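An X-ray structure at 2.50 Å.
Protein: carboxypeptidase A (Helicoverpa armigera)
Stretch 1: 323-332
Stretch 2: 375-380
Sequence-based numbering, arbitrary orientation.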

# COMPACT_ATOMS: atom_id res chain seq x y z
N SER A 323 -10.98 11.95 -17.90
CA SER A 323 -11.43 13.28 -18.33
C SER A 323 -10.88 14.39 -17.46
O SER A 323 -10.54 15.45 -17.95
N ASN A 324 -10.84 14.21 -16.15
CA ASN A 324 -10.38 15.23 -15.21
C ASN A 324 -8.89 15.07 -14.86
O ASN A 324 -8.48 15.32 -13.73
N ALA A 325 -8.07 14.69 -15.83
CA ALA A 325 -6.66 14.45 -15.63
C ALA A 325 -5.97 15.67 -15.04
O ALA A 325 -5.15 15.61 -14.11
N LEU A 326 -6.24 16.83 -15.62
CA LEU A 326 -5.62 18.07 -15.16
C LEU A 326 -5.94 18.36 -13.69
O LEU A 326 -5.06 18.81 -12.94
N GLN A 327 -7.18 18.09 -13.29
CA GLN A 327 -7.61 18.26 -11.91
C GLN A 327 -6.96 17.25 -10.96
O GLN A 327 -6.46 17.62 -9.89
N LEU A 328 -6.84 16.00 -11.41
CA LEU A 328 -6.19 14.96 -10.65
C LEU A 328 -4.73 15.30 -10.35
O LEU A 328 -4.23 15.13 -9.24
N HIS A 329 -3.98 15.75 -11.38
CA HIS A 329 -2.58 16.07 -11.20
C HIS A 329 -2.39 17.28 -10.28
O HIS A 329 -1.47 17.31 -9.47
N LEU A 330 -3.23 18.29 -10.43
CA LEU A 330 -3.19 19.51 -9.66
C LEU A 330 -3.32 19.25 -8.17
O LEU A 330 -2.58 19.71 -7.31
N ILE A 331 -4.31 18.40 -7.79
CA ILE A 331 -4.53 18.09 -6.38
C ILE A 331 -3.40 17.21 -5.86
O ILE A 331 -2.95 17.35 -4.70
N GLY A 332 -2.89 16.34 -6.73
CA GLY A 332 -1.75 15.52 -6.41
C GLY A 332 -0.52 16.32 -6.06
O GLY A 332 0.22 15.96 -5.14
N ALA A 375 -15.33 7.56 -6.89
CA ALA A 375 -14.64 8.82 -6.60
C ALA A 375 -14.17 9.46 -7.89
O ALA A 375 -13.44 8.87 -8.71
N PRO A 376 -14.39 10.77 -8.02
CA PRO A 376 -13.88 11.57 -9.11
C PRO A 376 -12.38 11.76 -8.99
O PRO A 376 -11.69 12.16 -9.91
N PHE A 377 -11.88 11.62 -7.77
CA PHE A 377 -10.47 11.76 -7.43
C PHE A 377 -10.01 10.52 -6.69
O PHE A 377 -10.58 10.17 -5.64
N SER A 378 -9.02 9.82 -7.22
CA SER A 378 -8.55 8.57 -6.62
C SER A 378 -7.07 8.40 -6.88
O SER A 378 -6.47 8.45 -7.94
N TYR A 379 -6.30 8.23 -5.81
CA TYR A 379 -4.86 8.05 -5.88
C TYR A 379 -4.40 6.76 -5.20
O TYR A 379 -5.03 6.22 -4.26
N THR A 380 -3.22 6.33 -5.57
CA THR A 380 -2.49 5.26 -4.93
C THR A 380 -1.19 5.85 -4.37
O THR A 380 -0.37 6.32 -5.14

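Helix 325-332 crosses the strand in the second stretch at 54°, with 9.1 Å between their axes, and the gap is filled mainly by Leu 328 and Ile 331 from the helix and Phe 377 and Tyr 379 from the second stretch. Their CA-to-CB bonds do not all aim across the interface. Those of Ile 331 and Tyr 379 point toward the opposing stretch, whereas those of Leu 328 and Phe 377 leave sideways, and it is the rest of the side chain that brings their ends nearer.

Leu 328 adopts the common helical mt rotamer (chi1 -79°, chi2 177°). This places Leu 328 CD2 3.7 Å from Phe 377 CA and 3.9 Å from Phe 377 CD2, and the same methyl lies 3.9 Å from Tyr 379 CZ, so that it bridges the two aromatic residues. Phe 377 (chi1 -55°, m; chi2 98°) offers one ring face to Ile 331, itself mt and extended at chi2 178°. Ile 331 CD1 sits 4.0 Å from the centroid of the Phe 377 ring, 25° off its normal, in a CH-pi contact. At the ring edge, Gln 327 OE1 approaches Phe 377 CZ at 3.9 Å; the Gln 327 side chain runs out through m and t torsions before turning at chi3 66°, and its setting is exposed.

Tyr 379 has nearly the same torsions as Phe 377 (chi1 -55°, m; chi2 91°), and its ring reaches the helix backbone. There Tyr 379 OH donates a 2.7 Å hydrogen bond to Leu 328 O, a carbonyl that also accepts the helical bond from Gly 332 N at 3.1 Å. The hydroxyl is thus satisfied within an otherwise largely apolar setting, with Ile 331 CB 3.5 Å from Tyr 379 OH. Gly 332, without a side chain, leaves the backbone bare beside this ring.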

# COMPACT_ATOMS: atom_id res chain seq x y z
CB SER A 323 -12.97 13.32 -18.34
OG SER A 323 -13.40 12.13 -19.01
CB ASN A 324 -11.25 15.19 -13.96
CG ASN A 324 -11.13 13.88 -13.18
OD1 ASN A 324 -11.33 13.83 -11.96
ND2 ASN A 324 -10.80 12.78 -13.84
CB ALA A 325 -5.98 14.03 -16.93
CB LEU A 326 -6.02 19.24 -16.04
CG LEU A 326 -5.81 19.10 -17.55
CD1 LEU A 326 -6.25 20.38 -18.26
CD2 LEU A 326 -4.37 18.74 -17.86
CB GLN A 327 -9.12 18.11 -11.81
CG GLN A 327 -9.92 19.17 -12.55
CD GLN A 327 -11.43 18.98 -12.43
OE1 GLN A 327 -11.97 19.11 -11.30
NE2 GLN A 327 -12.10 18.69 -13.55
CB LEU A 328 -6.27 13.67 -11.44
CG LEU A 328 -7.57 12.87 -11.43
CD1 LEU A 328 -7.39 11.67 -12.35
CD2 LEU A 328 -7.87 12.34 -10.03
CB HIS A 329 -1.92 16.27 -12.55
CG HIS A 329 -0.42 16.19 -12.50
ND1 HIS A 329 0.37 17.23 -12.04
CD2 HIS A 329 0.42 15.19 -12.82
CE1 HIS A 329 1.64 16.86 -12.11
NE2 HIS A 329 1.70 15.62 -12.57
CB LEU A 330 -4.31 20.46 -10.12
CG LEU A 330 -4.39 21.86 -9.52
CD1 LEU A 330 -3.09 22.65 -9.62
CD2 LEU A 330 -5.45 22.70 -10.24
CB ILE A 331 -5.88 17.42 -6.14
CG1 ILE A 331 -7.01 18.40 -6.51
CG2 ILE A 331 -6.10 16.93 -4.73
CD1 ILE A 331 -8.41 17.88 -6.37
CB ALA A 375 -13.49 8.52 -5.64
CB PRO A 376 -14.65 12.89 -9.01
CG PRO A 376 -15.80 12.61 -8.11
CD PRO A 376 -15.30 11.56 -7.16
CB PHE A 377 -10.25 13.01 -6.58
CG PHE A 377 -10.77 14.27 -7.21
CD1 PHE A 377 -12.01 14.77 -6.85
CD2 PHE A 377 -10.07 14.92 -8.20
CE1 PHE A 377 -12.52 15.92 -7.42
CE2 PHE A 377 -10.57 16.08 -8.79
CZ PHE A 377 -11.78 16.57 -8.39
CB SER A 378 -9.37 7.39 -7.16
OG SER A 378 -9.03 6.16 -6.60
CB TYR A 379 -4.17 9.29 -5.27
CG TYR A 379 -4.62 10.61 -5.90
CD1 TYR A 379 -5.70 11.29 -5.32
CD2 TYR A 379 -4.01 11.15 -7.02
CE1 TYR A 379 -6.14 12.46 -5.87
CE2 TYR A 379 -4.45 12.37 -7.53
CZ TYR A 379 -5.53 13.01 -6.96
OH TYR A 379 -6.03 14.18 -7.46
CB THR A 380 -2.23 4.11 -5.89
OG1 THR A 380 -1.08 3.39 -5.35
CG2 THR A 380 -1.84 4.53 -7.30